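PDB 1VDH: coproheme decarboxylase from Thermus thermophilus, which catalyses the hydrogen-peroxide-dependent oxidative decarboxylation of Fe-coproporphyrin III to heme b, the last step of coproporphyrin-dependent heme biosynthesis, and assembles as a homopentamer. Local coordinates for residues F219-V222 against S223-G227; A162-R165 against A166-M169. All blocks are in the same frame, centred on the assembly; numbering follows the deposited sequence.

In the fold
Contacts 1 and 2 are each local, made within a single helix, and the two helices pack on one another far out from the centre of the chain, the centres of the two contacts about 12 Å apart. Contact 1, in the short helix 221-226, is largely buried and leads into strand 227-237; contact 2 opens helix 162-177 and is only partly buried. Leu168 joins them, lying against Glu221, Val222 and Tyr226, while Met169 meets Val222. A salt bridge along one side marks contact 1, whereas contact 2 relies on backbone bonds and a serine turned back on its own helix. Both also touch a second subunit, and both lie near His172, the predicted axial iron ligand.

Contact 1: residues F219-V222 against S223-G227; sequences FDEV and SARYG
Glu221 OE2 is shared by two partners: Arg225 NH1, at 3.0 Å in a salt bridge, and a water that donates to it and accepts from Tyr226 OH. This is an i to i+4 pair on one side of the short helix 221-226; Asp220 precedes it at the N-cap position, but its carboxylate turns to Thr175 instead of capping the helix. Glu221 CG lies anti to the backbone N (chi1 -174°) and the chain runs on extended, so that it lies alongside Arg225, pointing the same way, with CG 3.7 Å from Arg225 CD. Carboxylate and guanidinium planes are only 17° apart, yet OE2 sits out of the guanidinium plane and the N-H approach is bent. The stronger partner of Arg225 is Asp155, which takes NE. Tyr226 OH lies over the centre of one guanidinium face, 3.4 Å above it. A leucine in place of Arg225 would probably leave the carboxylates of Glu221 and Asp155 without their shared cation and the tyrosine hydroxyl without the flat group beneath it.

Along the backbone, Ala224 N donates to Asp220 O at 2.8 Å, and Arg225 N bonds to Glu221 O. Ser223, predicted to bind Fe-coproporphyrin III, packs on His172 of helix 162-177. At the last turn Tyr226 N reaches Val222 O at 3.1 Å from above the carbonyl plane, while the same oxygen lies at the edge of the tyrosine ring, 3.7 Å from CD2.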
ATOM      1  N   PHE A 219      -5.778  19.135 -19.316  1.00  6.92           N
ATOM      2  CA  PHE A 219      -6.793  20.185 -19.386  1.00  8.42           C
ATOM      3  C   PHE A 219      -7.937  19.841 -20.356  1.00  9.11           C
ATOM      4  O   PHE A 219      -8.950  20.539 -20.394  1.00  8.76           O
ATOM      5  CB  PHE A 219      -6.162  21.541 -19.723  1.00  8.23           C
ATOM      6  CG  PHE A 219      -5.266  22.069 -18.636  1.00  8.03           C
ATOM      7  CD1 PHE A 219      -3.904  21.805 -18.653  1.00  5.71           C
ATOM      8  CD2 PHE A 219      -5.794  22.803 -17.576  1.00  9.12           C
ATOM      9  CE1 PHE A 219      -3.068  22.262 -17.622  1.00  7.68           C
ATOM     10  CE2 PHE A 219      -4.973  23.264 -16.542  1.00  9.60           C
ATOM     11  CZ  PHE A 219      -3.603  22.990 -16.568  1.00  7.50           C
ATOM     12  N   ASP A 220      -7.769  18.782 -21.147  1.00  8.56           N
ATOM     13  CA  ASP A 220      -8.829  18.336 -22.061  1.00 10.50           C
ATOM     14  C   ASP A 220      -9.855  17.671 -21.148  1.00  9.63           C
ATOM     15  O   ASP A 220      -9.472  16.978 -20.204  1.00 10.48           O
ATOM     16  CB  ASP A 220      -8.308  17.295 -23.064  1.00  8.90           C
ATOM     17  CG  ASP A 220      -7.297  17.869 -24.049  1.00 12.85           C
ATOM     18  OD1 ASP A 220      -7.341  19.085 -24.325  1.00 11.49           O
ATOM     19  OD2 ASP A 220      -6.456  17.089 -24.554  1.00 11.82           O
ATOM     20  N   GLU A 221     -11.144  17.865 -21.418  1.00  9.75           N
ATOM     21  CA  GLU A 221     -12.177  17.279 -20.564  1.00  8.76           C
ATOM     22  C   GLU A 221     -12.038  15.769 -20.371  1.00  9.47           C
ATOM     23  O   GLU A 221     -12.224  15.263 -19.260  1.00  8.20           O
ATOM     24  CB  GLU A 221     -13.583  17.623 -21.068  1.00  9.42           C
ATOM     25  CG  GLU A 221     -14.689  17.156 -20.115  1.00  8.99           C
ATOM     26  CD  GLU A 221     -16.072  17.687 -20.471  1.00 13.42           C
ATOM     27  OE1 GLU A 221     -16.184  18.591 -21.325  1.00 10.63           O
ATOM     28  OE2 GLU A 221     -17.055  17.198 -19.880  1.00 15.50           O
ATOM     29  N   VAL A 222     -11.675  15.059 -21.438  1.00  9.69           N
ATOM     30  CA  VAL A 222     -11.515  13.611 -21.363  1.00  9.60           C
ATOM     31  C   VAL A 222     -10.524  13.200 -20.272  1.00  8.58           C
ATOM     32  O   VAL A 222     -10.777  12.252 -19.529  1.00  7.87           O
ATOM     33  CB  VAL A 222     -11.106  13.006 -22.732  1.00 10.44           C
ATOM     34  CG1 VAL A 222      -9.746  13.538 -23.181  1.00  9.72           C
ATOM     35  CG2 VAL A 222     -11.101  11.486 -22.650  1.00 11.76           C
ATOM     36  N   SER A 223      -9.422  13.938 -20.146  1.00  8.63           N
ATOM     37  CA  SER A 223      -8.424  13.634 -19.127  1.00  8.73           C
ATOM     38  C   SER A 223      -8.799  14.237 -17.773  1.00  8.43           C
ATOM     39  O   SER A 223      -8.737  13.562 -16.748  1.00  8.82           O
ATOM     40  CB  SER A 223      -7.041  14.144 -19.551  1.00 10.45           C
ATOM     41  OG  SER A 223      -6.646  13.600 -20.802  1.00 14.08           O
ATOM     42  N   ALA A 224      -9.186  15.509 -17.779  1.00  8.53           N
ATOM     43  CA  ALA A 224      -9.553  16.211 -16.553  1.00  8.85           C
ATOM     44  C   ALA A 224     -10.639  15.508 -15.741  1.00  8.38           C
ATOM     45  O   ALA A 224     -10.534  15.404 -14.514  1.00  8.00           O
ATOM     46  CB  ALA A 224      -9.970  17.649 -16.870  1.00  8.84           C
ATOM     47  N   ARG A 225     -11.666  15.009 -16.425  1.00  7.76           N
ATOM     48  CA  ARG A 225     -12.771  14.329 -15.754  1.00  8.25           C
ATOM     49  C   ARG A 225     -12.708  12.802 -15.720  1.00  8.76           C
ATOM     50  O   ARG A 225     -13.185  12.191 -14.763  1.00  9.07           O
ATOM     51  CB  ARG A 225     -14.117  14.738 -16.376  1.00  8.51           C
ATOM     52  CG  ARG A 225     -14.557  16.167 -16.079  1.00 10.66           C
ATOM     53  CD  ARG A 225     -15.937  16.460 -16.670  1.00 10.30           C
ATOM     54  NE  ARG A 225     -16.975  15.586 -16.121  1.00 13.61           N
ATOM     55  CZ  ARG A 225     -18.245  15.578 -16.521  1.00 15.38           C
ATOM     56  NH1 ARG A 225     -18.651  16.399 -17.481  1.00 14.83           N
ATOM     57  NH2 ARG A 225     -19.115  14.750 -15.957  1.00 13.79           N
ATOM     58  N   TYR A 226     -12.129  12.185 -16.749  1.00  9.45           N
ATOM     59  CA  TYR A 226     -12.103  10.722 -16.818  1.00  8.79           C
ATOM     60  C   TYR A 226     -10.748  10.025 -16.743  1.00 10.67           C
ATOM     61  O   TYR A 226     -10.674   8.794 -16.791  1.00 12.43           O
ATOM     62  CB  TYR A 226     -12.859  10.256 -18.066  1.00 10.10           C
ATOM     63  CG  TYR A 226     -14.225  10.891 -18.216  1.00 10.83           C
ATOM     64  CD1 TYR A 226     -15.334  10.373 -17.550  1.00 12.43           C
ATOM     65  CD2 TYR A 226     -14.401  12.028 -19.003  1.00 11.88           C
ATOM     66  CE1 TYR A 226     -16.583  10.973 -17.661  1.00 10.74           C
ATOM     67  CE2 TYR A 226     -15.644  12.636 -19.121  1.00 11.04           C
ATOM     68  CZ  TYR A 226     -16.728  12.105 -18.448  1.00 12.30           C
ATOM     69  OH  TYR A 226     -17.955  12.715 -18.551  1.00 11.86           O
ATOM     70  N   GLY A 227      -9.678  10.797 -16.618  1.00 10.38           N
ATOM     71  CA  GLY A 227      -8.364  10.194 -16.534  1.00 11.02           C
ATOM     72  C   GLY A 227      -7.987   9.738 -15.136  1.00 11.21           C
ATOM     73  O   GLY A 227      -8.094  10.491 -14.171  1.00 11.12           O
TER
HETATM   74  O   HOH W   1     -18.451  14.559 -20.622  1.00 34.18           O

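Contact 2: residues A162-R165 against A166-M169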
ATOM      1  N   ALA A 162     -21.917   6.786 -26.837  1.00 13.16           N
ATOM      2  CA  ALA A 162     -20.769   6.696 -27.735  1.00 13.92           C
ATOM      3  C   ALA A 162     -20.472   8.040 -28.399  1.00 14.57           C
ATOM      4  O   ALA A 162     -19.311   8.398 -28.604  1.00 11.70           O
ATOM      5  CB  ALA A 162     -21.002   5.622 -28.792  1.00 13.47           C
ATOM      6  N   LYS A 163     -21.528   8.795 -28.689  1.00 15.58           N
ATOM      7  CA  LYS A 163     -21.394  10.100 -29.329  1.00 17.25           C
ATOM      8  C   LYS A 163     -20.586  11.085 -28.478  1.00 15.06           C
ATOM      9  O   LYS A 163     -19.768  11.837 -29.005  1.00 14.55           O
ATOM     10  CB  LYS A 163     -22.776  10.681 -29.646  1.00 18.74           C
ATOM     11  CG  LYS A 163     -22.737  11.943 -30.493  1.00 24.44           C
ATOM     12  CD  LYS A 163     -24.138  12.484 -30.751  1.00 29.31           C
ATOM     13  CE  LYS A 163     -24.100  13.733 -31.626  1.00 31.95           C
ATOM     14  NZ  LYS A 163     -23.577  13.448 -32.995  1.00 34.10           N
ATOM     15  N   GLU A 164     -20.824  11.090 -27.168  1.00 15.54           N
ATOM     16  CA  GLU A 164     -20.095  11.983 -26.270  1.00 15.33           C
ATOM     17  C   GLU A 164     -18.644  11.530 -26.124  1.00 13.58           C
ATOM     18  O   GLU A 164     -17.728  12.356 -26.106  1.00 12.77           O
ATOM     19  CB  GLU A 164     -20.778  12.070 -24.901  1.00 18.06           C
ATOM     20  CG  GLU A 164     -20.028  12.919 -23.860  1.00 22.28           C
ATOM     21  CD  GLU A 164     -19.873  14.394 -24.249  1.00 26.67           C
ATOM     22  OE1 GLU A 164     -20.645  14.891 -25.097  1.00 28.80           O
ATOM     23  OE2 GLU A 164     -18.977  15.067 -23.688  1.00 27.39           O
ATOM     24  N   ARG A 165     -18.431  10.222 -26.029  1.00 12.64           N
ATOM     25  CA  ARG A 165     -17.074   9.697 -25.917  1.00 11.78           C
ATOM     26  C   ARG A 165     -16.271  10.059 -27.166  1.00 13.30           C
ATOM     27  O   ARG A 165     -15.089  10.400 -27.076  1.00 12.83           O
ATOM     28  CB  ARG A 165     -17.090   8.182 -25.699  1.00 11.75           C
ATOM     29  CG  ARG A 165     -17.422   7.790 -24.260  1.00 12.06           C
ATOM     30  CD  ARG A 165     -17.336   6.291 -24.039  1.00 15.67           C
ATOM     31  NE  ARG A 165     -18.633   5.632 -24.184  1.00 17.92           N
ATOM     32  CZ  ARG A 165     -18.925   4.762 -25.142  1.00 18.44           C
ATOM     33  NH1 ARG A 165     -18.014   4.443 -26.052  1.00 21.94           N
ATOM     34  NH2 ARG A 165     -20.122   4.200 -25.183  1.00 17.19           N
ATOM     35  N   ALA A 166     -16.935  10.032 -28.319  1.00 12.18           N
ATOM     36  CA  ALA A 166     -16.294  10.375 -29.584  1.00 13.14           C
ATOM     37  C   ALA A 166     -15.852  11.839 -29.602  1.00 11.69           C
ATOM     38  O   ALA A 166     -14.740  12.146 -30.028  1.00 12.84           O
ATOM     39  CB  ALA A 166     -17.240  10.093 -30.752  1.00 12.77           C
ATOM     40  N   SER A 167     -16.718  12.743 -29.147  1.00 12.54           N
ATOM     41  CA  SER A 167     -16.367  14.163 -29.134  1.00 14.42           C
ATOM     42  C   SER A 167     -15.235  14.443 -28.145  1.00 13.51           C
ATOM     43  O   SER A 167     -14.375  15.289 -28.400  1.00 11.96           O
ATOM     44  CB  SER A 167     -17.587  15.039 -28.827  1.00 15.52           C
ATOM     45  OG  SER A 167     -18.112  14.764 -27.543  1.00 24.46           O
ATOM     46  N   LEU A 168     -15.222  13.704 -27.037  1.00 12.00           N
ATOM     47  CA  LEU A 168     -14.190  13.861 -26.015  1.00 11.57           C
ATOM     48  C   LEU A 168     -12.830  13.389 -26.533  1.00 12.67           C
ATOM     49  O   LEU A 168     -11.806  14.027 -26.276  1.00 12.19           O
ATOM     50  CB  LEU A 168     -14.585  13.098 -24.745  1.00 11.09           C
ATOM     51  CG  LEU A 168     -15.733  13.728 -23.947  1.00 10.18           C
ATOM     52  CD1 LEU A 168     -16.228  12.778 -22.873  1.00 12.45           C
ATOM     53  CD2 LEU A 168     -15.273  15.043 -23.342  1.00 11.33           C
ATOM     54  N   MET A 169     -12.828  12.290 -27.287  1.00 13.08           N
ATOM     55  CA  MET A 169     -11.595  11.745 -27.855  1.00 14.02           C
ATOM     56  C   MET A 169     -11.077  12.594 -29.015  1.00 15.99           C
ATOM     57  O   MET A 169      -9.867  12.677 -29.242  1.00 13.64           O
ATOM     58  CB  MET A 169     -11.797  10.299 -28.320  1.00 14.33           C
ATOM     59  CG  MET A 169     -11.997   9.298 -27.188  1.00 14.92           C
ATOM     60  SD  MET A 169     -10.647   9.311 -25.977  1.00 15.94           S
ATOM     61  CE  MET A 169      -9.268   8.701 -26.996  1.00 16.14           C
TER
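Glu164 O accepts two hydrogen bonds from the next turn, one from Ser167 OG at 2.8 Å and one from Leu168 N at 3.0 Å, both arriving from the same face of its carbonyl plane. The hydroxyl can do so because OG stands between the backbone N and the carbonyl carbon (chi1 62°), folded back on its own helix. The Glu164 side chain bends at chi2, bringing OE1 to 3.5 Å from Ser167 OG, but its main partner is Arg3 of a second subunit, which forms a salt bridge with OE2. These residues form the opening turns of helix 162-177, which farther on carries His172, the predicted axial ligand of the iron. Regular i to i+4 bonds complete them, such as Ala166 N to Ala162 O and Met169 N to Arg165 O. Arg165 turns its guanidinium back over the start of the helix, one face against Ala162 CA, where NH1 donates to Gln117 OE1 and NH2 to the backbone carbonyls of Glu7 and Leu160. On another side the Glu164 and Leu168 side chains cross at a slant, OE2 lying 3.5 Å from Leu168 CG and Glu164 CG 3.9 Å from Leu168 CD1.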